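Local structure of LIM domain only protein 7 (Homo sapiens, 2EAQ) at residues Asp4-Ile9 against His80-Val85; Ile30-Val35 against Asp50-Ile55. The protein is of uncertain molecular function, but carries a PDZ domain, a module that in its relatives usually binds the C-terminal tails of partner proteins. All coordinates share one frame; numbering follows the deposited sequence.

Interaction 1: residues Asp4-Ile9 against His80-Val85; sequences DMRISI and HLVMDV. With NI (nickel (II) ion), chain B.
The guanidinium of R6 grips the carboxylate of D84 side-on in a salt bridge, the two planes 18° apart. NE of R6 reaches OD1 of D84 at 2.8 Å, on the syn lone pair of that oxygen. NH2 of R6 holds OD2 of D84 at 3.1 Å. Two nearly straight hydrogen bonds fix the rotation of both groups. CG of R6 lies anti to its backbone N (chi1 -175°), where it rests on CG1 of V82 at 3.5 Å. The R6 chain then runs beside D84. On the same face the H80 ring binds a nickel ion through NE2 at 2.2 Å, with two waters. ND1 of H80 is hydrogen-bonded to N10.

Beneath these groups the strands pair antiparallel. Six backbone hydrogen bonds link M5 with V85, I7 with M83 and I9 with L81. The side chains of these residues lie on the other face. There CG of M5 touches CG2 of V85 at 3.5 Å, and CD1 of I9 lies 3.5 Å from SD of M83. This joins the first and last long strands of the PDZ fold. The chemistry implies a two-sided sheet, with charge and metal on one face and an apolar core on the other.

Interaction 2: residues Ile30-Val35 against Asp50-Ile55; sequences IFVASV and DEIIAI
I52 carries the tightly packed part of this contact, wedged against I30 and V32. Its CD1 lies 3.8 Å from CG2 of V32. Its CB lies 3.9 Å from CD1 of I30. In both pairs the side chains cross at about a right angle. I30 has CG1 between its backbone N and carbonyl carbon (chi1 45°), which brings that branch over I52. Two backbone hydrogen bonds, each 2.9 Å, tie the segments: N of I52 to O of I30, and N of V32 to O of D50. The bridge is a single one, F31 with E51. The N-to-C directions of the two short strands make 129°, well short of antiparallel.

The side nearer solvent is built from F31, E51 and a water. E51 is extended, and its CG lies 3.5 Å from CE2 of F31. The ring and carboxylate planes are 25° apart. Water 3 accepts from N of I30 at 3.1 Å and lies within bonding distance of OE2 of E51 and O of I52. OE1 of E51 is hydrogen-bonded to OH of Y88. An alanine in place of F31 would probably open a gap beside the CB and CG of E51, which would lose the ring packed against them.

W68 of helix 65-78 covers I30 and I52. Strand 21-26 pairs with 29-35 on its other side, and R87 of strand 80-88 holds D50 in a salt bridge. The contact thus joins the two-stranded sheet to the larger one, as in the partly open barrel of PDZ domains.

Overall arrangement
Strand 80-88 connects the two interactions. It pairs with 2-10 in interaction 1 and is the neighbour of 51-55, used by interaction 2, in the same sheet. Backbone hydrogen bonds probably join D84 to I53 and A54, and L81 packs on I55. Along the chain, interaction 2 is nested inside the loop closed by interaction 1. Interaction 1 is partly buried, a long regular pairing with an apolar face and a polar, metal-binding one. Interaction 2 is more buried and shorter. It relies on branched aliphatic side chains, with a water at its margin. The first joins the two ends of the domain; the second links its two sheets.

Interaction 1: residues Asp4-Ile9 against His80-Val85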
loop_
_atom_site.group_PDB
_atom_site.type_symbol
_atom_site.label_atom_id
_atom_site.label_comp_id
_atom_site.label_asym_id
_atom_site.label_seq_id
_atom_site.Cartn_x
_atom_site.Cartn_y
_atom_site.Cartn_z
ATOM N N ASP A 4 -7.298 4.153 -12.242
ATOM C CA ASP A 4 -6.254 4.614 -11.360
ATOM C C ASP A 4 -6.951 5.375 -10.268
ATOM O O ASP A 4 -7.927 6.087 -10.547
ATOM C CB ASP A 4 -5.265 5.559 -12.045
ATOM C CG ASP A 4 -4.293 4.824 -12.912
ATOM O OD1 ASP A 4 -4.052 3.653 -12.601
ATOM O OD2 ASP A 4 -3.778 5.391 -13.893
ATOM N N MET A 5 -6.485 5.224 -9.030
ATOM C CA MET A 5 -7.098 5.946 -7.913
ATOM C C MET A 5 -6.092 6.136 -6.797
ATOM O O MET A 5 -5.012 5.513 -6.804
ATOM C CB MET A 5 -8.314 5.233 -7.415
ATOM C CG MET A 5 -8.006 3.825 -6.934
ATOM S SD MET A 5 -9.332 2.538 -6.582
ATOM C CE MET A 5 -10.158 2.849 -7.257
ATOM N N ARG A 6 -6.413 7.028 -5.867
ATOM C CA ARG A 6 -5.542 7.357 -4.749
ATOM C C ARG A 6 -6.277 6.950 -3.499
ATOM O O ARG A 6 -7.474 7.250 -3.383
ATOM C CB ARG A 6 -5.236 8.870 -4.759
ATOM C CG ARG A 6 -4.268 9.371 -3.741
ATOM C CD ARG A 6 -3.774 10.735 -4.262
ATOM N NE ARG A 6 -2.749 10.495 -5.300
ATOM C CZ ARG A 6 -2.223 11.429 -6.103
ATOM N NH1 ARG A 6 -2.626 12.703 -6.027
ATOM N NH2 ARG A 6 -1.263 11.104 -6.974
ATOM N N ILE A 7 -5.650 6.231 -2.576
ATOM C CA ILE A 7 -6.334 5.790 -1.363
ATOM C C ILE A 7 -5.554 6.261 -0.150
ATOM O O ILE A 7 -4.362 5.978 -0.037
ATOM C CB ILE A 7 -6.450 4.276 -1.360
ATOM C CG1 ILE A 7 -7.228 3.805 -2.597
ATOM C CG2 ILE A 7 -7.139 3.788 -0.043
ATOM C CD1 ILE A 7 -7.439 2.240 -2.649
ATOM N N SER A 8 -6.198 6.989 0.751
ATOM C CA SER A 8 -5.542 7.499 1.938
ATOM C C SER A 8 -5.835 6.606 3.123
ATOM O O SER A 8 -6.983 6.288 3.386
ATOM C CB SER A 8 -6.068 8.900 2.205
ATOM O OG SER A 8 -5.240 9.449 3.287
ATOM N N ILE A 9 -4.769 6.165 3.782
ATOM C CA ILE A 9 -4.855 5.242 4.949
ATOM C C ILE A 9 -4.087 5.942 6.064
ATOM O O ILE A 9 -3.024 6.507 5.825
ATOM C CB ILE A 9 -4.241 3.825 4.637
ATOM C CG1 ILE A 9 -4.746 3.381 3.260
ATOM C CG2 ILE A 9 -4.627 2.853 5.742
ATOM C CD1 ILE A 9 -4.257 1.997 2.854
ATOM N N HIS A 80 0.908 7.668 8.020
ATOM C CA HIS A 80 0.190 8.151 6.835
ATOM C C HIS A 80 0.645 7.422 5.598
ATOM O O HIS A 80 1.858 7.291 5.301
ATOM C CB HIS A 80 0.434 9.659 6.579
ATOM C CG HIS A 80 0.120 10.548 7.730
ATOM N ND1 HIS A 80 -1.160 10.699 8.230
ATOM C CD2 HIS A 80 0.922 11.318 8.485
ATOM C CE1 HIS A 80 -1.123 11.512 9.271
ATOM N NE2 HIS A 80 0.133 11.894 9.449
ATOM N N LEU A 81 -0.319 6.886 4.891
ATOM C CA LEU A 81 -0.021 6.160 3.688
ATOM C C LEU A 81 -0.996 6.572 2.587
ATOM O O LEU A 81 -2.151 6.175 2.631
ATOM C CB LEU A 81 -0.133 4.686 4.068
ATOM C CG LEU A 81 0.309 3.642 3.095
ATOM C CD1 LEU A 81 1.775 3.804 2.703
ATOM C CD2 LEU A 81 0.052 2.298 3.807
ATOM N N VAL A 82 -0.532 7.353 1.615
ATOM C CA VAL A 82 -1.353 7.782 0.475
ATOM C C VAL A 82 -0.880 6.886 -0.677
ATOM O O VAL A 82 0.247 7.068 -1.182
ATOM C CB VAL A 82 -1.155 9.264 0.145
ATOM C CG1 VAL A 82 -1.957 9.689 -1.102
ATOM C CG2 VAL A 82 -1.701 10.121 1.286
ATOM N N MET A 83 -1.743 5.964 -1.080
ATOM C CA MET A 83 -1.373 4.957 -2.081
ATOM C C MET A 83 -1.931 5.202 -3.431
ATOM O O MET A 83 -3.138 5.456 -3.529
ATOM C CB MET A 83 -1.868 3.584 -1.625
ATOM C CG MET A 83 -1.564 3.167 -0.139
ATOM S SD MET A 83 -1.997 1.377 0.243
ATOM C CE MET A 83 -1.856 0.801 -1.517
ATOM N N ASP A 84 -1.115 5.179 -4.455
ATOM C CA ASP A 84 -1.668 5.278 -5.811
ATOM C C ASP A 84 -1.794 3.843 -6.288
ATOM O O ASP A 84 -0.794 3.101 -6.232
ATOM C CB ASP A 84 -0.734 6.062 -6.721
ATOM C CG ASP A 84 -0.772 7.521 -6.453
ATOM O OD1 ASP A 84 -1.629 7.930 -5.686
ATOM O OD2 ASP A 84 0.042 8.245 -7.036
ATOM N N VAL A 85 -2.989 3.396 -6.618
ATOM C CA VAL A 85 -3.232 2.056 -7.075
ATOM C C VAL A 85 -3.962 2.026 -8.389
ATOM O O VAL A 85 -4.553 3.014 -8.843
ATOM C CB VAL A 85 -4.038 1.198 -6.010
ATOM C CG1 VAL A 85 -3.393 1.310 -4.623
ATOM C CG2 VAL A 85 -5.473 1.599 -5.950
HETATM NI NI NI B . 1.077 13.212 10.929
HETATM O O HOH W 1 2.419 14.057 9.614
HETATM O O HOH W 2 2.410 11.670 11.332
#

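Interaction 2: residues Ile30-Val35 against Asp50-Ile55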
loop_
_atom_site.group_PDB
_atom_site.type_symbol
_atom_site.label_atom_id
_atom_site.label_comp_id
_atom_site.label_asym_id
_atom_site.label_seq_id
_atom_site.Cartn_x
_atom_site.Cartn_y
_atom_site.Cartn_z
ATOM N N ILE A 30 3.735 -5.072 -7.956
ATOM C CA ILE A 30 3.338 -5.463 -6.577
ATOM C C ILE A 30 1.843 -5.190 -6.466
ATOM O O ILE A 30 1.330 -4.208 -7.037
ATOM C CB ILE A 30 4.112 -4.741 -5.469
ATOM C CG1 ILE A 30 4.224 -3.261 -5.763
ATOM C CG2 ILE A 30 5.519 -5.347 -5.306
ATOM C CD1 ILE A 30 4.628 -2.456 -4.497
ATOM N N PHE A 31 1.155 -6.043 -5.735
ATOM C CA PHE A 31 -0.312 -6.010 -5.609
ATOM C C PHE A 31 -0.718 -6.220 -4.165
ATOM O O PHE A 31 0.070 -6.663 -3.339
ATOM C CB PHE A 31 -0.934 -7.124 -6.465
ATOM C CG PHE A 31 -0.532 -7.071 -7.919
ATOM C CD1 PHE A 31 0.702 -7.581 -8.321
ATOM C CD2 PHE A 31 -1.363 -6.428 -8.830
ATOM C CE1 PHE A 31 1.120 -7.424 -9.666
ATOM C CE2 PHE A 31 -0.985 -6.273 -10.152
ATOM C CZ PHE A 31 0.262 -6.779 -10.549
ATOM N N VAL A 32 -1.960 -5.853 -3.852
ATOM C CA VAL A 32 -2.473 -6.105 -2.501
ATOM C C VAL A 32 -2.853 -7.583 -2.415
ATOM O O VAL A 32 -3.687 -8.096 -3.182
ATOM C CB VAL A 32 -3.675 -5.198 -2.210
ATOM C CG1 VAL A 32 -4.253 -5.563 -0.884
ATOM C CG2 VAL A 32 -3.231 -3.731 -2.226
ATOM N N ALA A 33 -2.211 -8.287 -1.479
ATOM C CA ALA A 33 -2.496 -9.732 -1.321
ATOM C C ALA A 33 -3.673 -10.019 -0.379
ATOM O O ALA A 33 -4.445 -10.980 -0.543
ATOM C CB ALA A 33 -1.254 -10.424 -0.783
ATOM N N SER A 34 -3.802 -9.186 0.652
ATOM C CA SER A 34 -4.845 -9.406 1.664
ATOM C C SER A 34 -5.115 -8.063 2.320
ATOM O O SER A 34 -4.248 -7.165 2.333
ATOM C CB SER A 34 -4.318 -10.407 2.711
ATOM O OG SER A 34 -3.269 -9.843 3.522
ATOM N N VAL A 35 -6.351 -7.917 2.831
ATOM C CA VAL A 35 -6.808 -6.711 3.579
ATOM C C VAL A 35 -7.566 -7.272 4.753
ATOM O O VAL A 35 -8.604 -7.899 4.574
ATOM C CB VAL A 35 -7.681 -5.807 2.696
ATOM C CG1 VAL A 35 -8.106 -4.572 3.517
ATOM C CG2 VAL A 35 -6.929 -5.316 1.524
ATOM N N ASP A 50 -5.599 -4.984 -5.958
ATOM C CA ASP A 50 -5.264 -3.641 -6.428
ATOM C C ASP A 50 -3.758 -3.622 -6.715
ATOM O O ASP A 50 -2.966 -4.145 -5.917
ATOM C CB ASP A 50 -5.529 -2.551 -5.360
ATOM C CG ASP A 50 -6.981 -2.220 -5.181
ATOM O OD1 ASP A 50 -7.793 -2.615 -6.015
ATOM O OD2 ASP A 50 -7.263 -1.506 -4.178
ATOM N N GLU A 51 -3.322 -3.062 -7.835
ATOM C CA GLU A 51 -1.881 -2.954 -8.139
ATOM C C GLU A 51 -1.355 -1.726 -7.458
ATOM O O GLU A 51 -1.982 -0.651 -7.592
ATOM C CB GLU A 51 -1.633 -2.857 -9.637
ATOM C CG GLU A 51 -0.094 -2.903 -9.893
ATOM C CD GLU A 51 0.329 -2.721 -11.322
ATOM O OE1 GLU A 51 -0.535 -2.568 -12.192
ATOM O OE2 GLU A 51 1.566 -2.695 -11.511
ATOM N N ILE A 52 -0.256 -1.848 -6.727
ATOM C CA ILE A 52 0.284 -0.719 -5.986
ATOM C C ILE A 52 1.292 0.005 -6.890
ATOM O O ILE A 52 2.311 -0.563 -7.336
ATOM C CB ILE A 52 0.964 -1.223 -4.677
ATOM C CG1 ILE A 52 -0.091 -1.961 -3.853
ATOM C CG2 ILE A 52 1.595 -0.085 -3.903
ATOM C CD1 ILE A 52 0.473 -2.789 -2.638
ATOM N N ILE A 53 1.028 1.272 -7.194
ATOM C CA ILE A 53 1.897 2.043 -8.042
ATOM C C ILE A 53 2.864 2.908 -7.288
ATOM O O ILE A 53 4.026 3.017 -7.644
ATOM C CB ILE A 53 1.051 2.903 -9.037
ATOM C CG1 ILE A 53 0.125 2.000 -9.868
ATOM C CG2 ILE A 53 1.997 3.709 -9.940
ATOM C CD1 ILE A 53 0.789 0.896 -10.587
ATOM N N ALA A 54 2.408 3.502 -6.195
ATOM C CA ALA A 54 3.272 4.353 -5.389
ATOM C C ALA A 54 2.698 4.511 -3.981
ATOM O O ALA A 54 1.523 4.277 -3.780
ATOM C CB ALA A 54 3.336 5.805 -5.976
ATOM N N ILE A 55 3.557 4.798 -3.025
ATOM C CA ILE A 55 3.076 5.190 -1.695
ATOM C C ILE A 55 3.767 6.502 -1.346
ATOM O O ILE A 55 4.989 6.642 -1.524
ATOM C CB ILE A 55 3.297 4.148 -0.596
ATOM C CG1 ILE A 55 4.769 3.783 -0.493
ATOM C CG2 ILE A 55 2.437 2.957 -0.844
ATOM C CD1 ILE A 55 5.093 2.903 0.769
HETATM O O HOH W 3 3.228 -2.366 -9.328
#